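Local coordinates for protein ferredoxin component of carbazole 1,9a-dioxygenase (Nocardioides aromaticivorans, PDB 3GCE) that probably passes electrons through its Rieske-type [2Fe-2S] cluster to the terminal oxygenase of the carbazole 1,9a-dioxygenase system, at residues V62-I70 against R78-T87. Residues are numbered along the deposited sequence; the frame is centred on the assembly and turned at random.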
loop_
_atom_site.group_PDB
_atom_site.type_symbol
_atom_site.label_atom_id
_atom_site.label_comp_id
_atom_site.label_asym_id
_atom_site.label_seq_id
_atom_site.Cartn_x
_atom_site.Cartn_y
_atom_site.Cartn_z
ATOM N N VAL A 62 7.118 -6.430 -5.553
ATOM C CA VAL A 62 6.308 -7.624 -5.822
ATOM C C VAL A 62 5.309 -7.836 -4.692
ATOM O O VAL A 62 5.697 -7.862 -3.511
ATOM C CB VAL A 62 7.212 -8.860 -6.016
ATOM C CG1 VAL A 62 6.387 -10.178 -6.081
ATOM C CG2 VAL A 62 8.036 -8.686 -7.307
ATOM N N PHE A 63 4.022 -7.968 -5.045
ATOM C CA PHE A 63 3.004 -8.252 -4.044
ATOM C C PHE A 63 2.773 -9.757 -3.921
ATOM O O PHE A 63 2.592 -10.441 -4.920
ATOM C CB PHE A 63 1.696 -7.495 -4.345
ATOM C CG PHE A 63 0.598 -7.754 -3.349
ATOM C CD1 PHE A 63 0.702 -7.294 -2.035
ATOM C CD2 PHE A 63 -0.547 -8.452 -3.728
ATOM C CE1 PHE A 63 -0.321 -7.528 -1.116
ATOM C CE2 PHE A 63 -1.586 -8.694 -2.810
ATOM C CZ PHE A 63 -1.471 -8.223 -1.512
ATOM N N HIS A 64 2.780 -10.242 -2.677
ATOM C CA HIS A 64 2.582 -11.636 -2.359
ATOM C C HIS A 64 1.210 -11.784 -1.726
ATOM O O HIS A 64 1.050 -11.565 -0.525
ATOM C CB HIS A 64 3.691 -12.152 -1.414
ATOM C CG HIS A 64 5.062 -12.057 -2.001
ATOM N ND1 HIS A 64 5.652 -13.099 -2.678
ATOM C CD2 HIS A 64 5.944 -11.030 -2.048
ATOM C CE1 HIS A 64 6.837 -12.718 -3.119
ATOM N NE2 HIS A 64 7.040 -11.468 -2.750
ATOM N N ALA A 65 0.220 -12.141 -2.551
ATOM C CA ALA A 65 -1.171 -12.212 -2.086
ATOM C C ALA A 65 -1.346 -13.241 -0.969
ATOM O O ALA A 65 -2.124 -13.022 -0.049
ATOM C CB ALA A 65 -2.143 -12.476 -3.245
ATOM N N GLU A 66 -0.597 -14.336 -1.025
ATOM C CA GLU A 66 -0.783 -15.445 -0.072
ATOM C C GLU A 66 -0.440 -15.027 1.344
ATOM O O GLU A 66 -1.036 -15.523 2.300
ATOM C CB GLU A 66 0.107 -16.637 -0.433
ATOM C CG GLU A 66 0.881 -16.497 -1.748
ATOM C CD GLU A 66 2.139 -15.592 -1.681
ATOM O OE1 GLU A 66 2.591 -15.324 -0.541
ATOM O OE2 GLU A 66 2.650 -15.128 -2.738
ATOM N N SER A 67 0.561 -14.151 1.476
ATOM C CA SER A 67 1.028 -13.699 2.772
ATOM C C SER A 67 0.708 -12.219 3.051
ATOM O O SER A 67 1.048 -11.717 4.127
ATOM C CB SER A 67 2.537 -13.973 2.909
ATOM O OG SER A 67 3.293 -13.175 2.004
ATOM N N LEU A 68 0.048 -11.542 2.094
ATOM C CA LEU A 68 -0.314 -10.098 2.182
ATOM C C LEU A 68 0.905 -9.205 2.487
ATOM O O LEU A 68 0.854 -8.310 3.353
ATOM C CB LEU A 68 -1.494 -9.838 3.167
ATOM C CG LEU A 68 -2.871 -10.418 2.749
ATOM C CD1 LEU A 68 -3.883 -10.300 3.862
ATOM C CD2 LEU A 68 -3.446 -9.788 1.445
ATOM N N GLU A 69 1.998 -9.498 1.779
ATOM C CA GLU A 69 3.238 -8.749 1.889
ATOM C C GLU A 69 3.547 -8.075 0.574
ATOM O O GLU A 69 3.322 -8.642 -0.507
ATOM C CB GLU A 69 4.395 -9.683 2.212
ATOM C CG GLU A 69 4.379 -10.277 3.610
ATOM C CD GLU A 69 5.529 -11.256 3.794
ATOM O OE1 GLU A 69 5.518 -12.293 3.114
ATOM O OE2 GLU A 69 6.452 -10.980 4.594
ATOM N N ILE A 70 4.062 -6.862 0.674
ATOM C CA ILE A 70 4.696 -6.198 -0.453
ATOM C C ILE A 70 6.218 -6.328 -0.262
ATOM O O ILE A 70 6.754 -6.104 0.823
ATOM C CB ILE A 70 4.288 -4.710 -0.536
ATOM C CG1 ILE A 70 4.849 -4.052 -1.812
ATOM C CG2 ILE A 70 4.785 -3.938 0.717
ATOM C CD1 ILE A 70 4.315 -4.650 -3.120
ATOM N N ARG A 78 10.394 -6.782 3.261
ATOM C CA ARG A 78 8.936 -6.906 3.100
ATOM C C ARG A 78 8.155 -6.194 4.188
ATOM O O ARG A 78 8.658 -6.034 5.301
ATOM C CB ARG A 78 8.480 -8.363 3.066
ATOM C CG ARG A 78 9.021 -9.181 1.878
ATOM C CD ARG A 78 8.357 -10.560 1.779
ATOM N NE ARG A 78 9.002 -11.384 0.747
ATOM C CZ ARG A 78 8.547 -12.560 0.309
ATOM N NH1 ARG A 78 7.432 -13.092 0.807
ATOM N NH2 ARG A 78 9.222 -13.211 -0.630
ATOM N N PHE A 79 6.939 -5.759 3.841
ATOM C CA PHE A 79 5.973 -5.212 4.812
ATOM C C PHE A 79 4.640 -5.931 4.711
ATOM O O PHE A 79 4.229 -6.365 3.620
ATOM C CB PHE A 79 5.734 -3.714 4.577
ATOM C CG PHE A 79 6.991 -2.876 4.720
ATOM C CD1 PHE A 79 7.793 -2.609 3.607
ATOM C CD2 PHE A 79 7.326 -2.294 5.954
ATOM C CE1 PHE A 79 8.961 -1.819 3.718
ATOM C CE2 PHE A 79 8.476 -1.511 6.072
ATOM C CZ PHE A 79 9.285 -1.266 4.940
ATOM N N ASP A 80 3.959 -6.018 5.843
ATOM C CA ASP A 80 2.573 -6.447 5.881
ATOM C C ASP A 80 1.720 -5.250 5.378
ATOM O O ASP A 80 1.741 -4.180 5.979
ATOM C CB ASP A 80 2.210 -6.841 7.322
ATOM C CG ASP A 80 0.707 -7.055 7.513
ATOM O OD1 ASP A 80 0.012 -7.448 6.523
ATOM O OD2 ASP A 80 0.226 -6.815 8.657
ATOM N N VAL A 81 0.974 -5.441 4.289
ATOM C CA VAL A 81 0.119 -4.366 3.747
ATOM C C VAL A 81 -1.072 -3.995 4.613
ATOM O O VAL A 81 -1.661 -2.927 4.415
ATOM C CB VAL A 81 -0.333 -4.644 2.291
ATOM C CG1 VAL A 81 0.896 -4.751 1.372
ATOM C CG2 VAL A 81 -1.207 -5.910 2.192
ATOM N N ARG A 82 -1.426 -4.875 5.561
ATOM C CA ARG A 82 -2.524 -4.626 6.497
ATOM C C ARG A 82 -2.159 -3.611 7.580
ATOM O O ARG A 82 -3.033 -2.864 8.083
ATOM C CB ARG A 82 -2.925 -5.932 7.185
ATOM C CG ARG A 82 -3.583 -6.940 6.249
ATOM C CD ARG A 82 -3.692 -8.298 6.914
ATOM N NE ARG A 82 -2.378 -8.930 7.039
ATOM C CZ ARG A 82 -2.189 -10.170 7.467
ATOM N NH1 ARG A 82 -3.230 -10.918 7.791
ATOM N NH2 ARG A 82 -0.964 -10.659 7.577
ATOM N N THR A 83 -0.871 -3.548 7.931
ATOM C CA THR A 83 -0.448 -2.817 9.134
ATOM C C THR A 83 0.750 -1.913 8.950
ATOM O O THR A 83 1.022 -1.041 9.826
ATOM C CB THR A 83 -0.138 -3.790 10.308
ATOM O OG1 THR A 83 0.955 -4.637 9.922
ATOM C CG2 THR A 83 -1.391 -4.654 10.676
ATOM N N GLY A 84 1.496 -2.138 7.867
ATOM C CA GLY A 84 2.778 -1.446 7.651
ATOM C C GLY A 84 3.943 -2.087 8.406
ATOM O O GLY A 84 5.045 -1.549 8.414
ATOM N N ALA A 85 3.701 -3.219 9.073
ATOM C CA ALA A 85 4.738 -3.844 9.877
ATOM C C ALA A 85 5.811 -4.428 8.979
ATOM O O ALA A 85 5.491 -4.977 7.926
ATOM C CB ALA A 85 4.162 -4.955 10.786
ATOM N N PRO A 86 7.080 -4.340 9.409
ATOM C CA PRO A 86 8.176 -4.934 8.652
ATOM C C PRO A 86 8.101 -6.445 8.855
ATOM O O PRO A 86 7.860 -6.891 9.972
ATOM C CB PRO A 86 9.422 -4.361 9.331
ATOM C CG PRO A 86 9.005 -4.158 10.763
ATOM C CD PRO A 86 7.546 -3.702 10.665
ATOM N N THR A 87 8.266 -7.227 7.794
ATOM C CA THR A 87 8.102 -8.674 7.922
ATOM C C THR A 87 9.293 -9.454 7.304
ATOM O O THR A 87 9.338 -10.669 7.406
ATOM C CB THR A 87 6.771 -9.154 7.287
ATOM O OG1 THR A 87 6.766 -8.803 5.905
ATOM C CG2 THR A 87 5.549 -8.497 7.949
HETATM O O HOH W 1 1.303 -9.805 6.061
HETATM O O HOH W 2 8.389 -12.545 5.304
#
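Arg78 keeps its chain extended from CG to NE (chi3 -173°), which carries its guanidinium flat over the His64 ring, whose CG is turned beside its backbone N (chi1 -61°). The group centres lie 3.8 Å apart and their planes differ by 14°, a near-parallel stack of guanidinium on imidazole. His64 NE2 is hydrogen-bonded to Glu71. Arg78 NH1 makes a salt bridge of 3.1 Å to Glu69 OE1; the oxygen lies in the guanidinium plane, yet the donor comes from above the carboxylate plane. Ser67 OG donates to the same oxygen, and Thr87 OG1 to the anti lone pair of Glu69 OE2 at 2.6 Å, so both carboxylate oxygens are held. With Glu69 replaced by an alanine, Arg78 would probably lose this salt bridge and the Ser67 and Thr87 hydroxyls their acceptor. Alongside these contacts the antiparallel backbones pair: Ile70 N to Phe79 O and Phe79 N to Ile70 O, each 3.0 Å. Val81 N extends the pairing to Leu68 O, beside the G1 bulge where Leu68 and Glu69 face His64. Val81 CG1 packs 3.9 Å from Ile70 CB, and its CG2 meets the edge of the Phe63 ring. Strands 69-71 and 78-80 form the central hairpin of the four-stranded Rieske cluster-binding sheet; the Phe79 side chain lies about 4 Å from that of cluster ligand Cys51, while Ile70 and Val81 pack against strand 43-48.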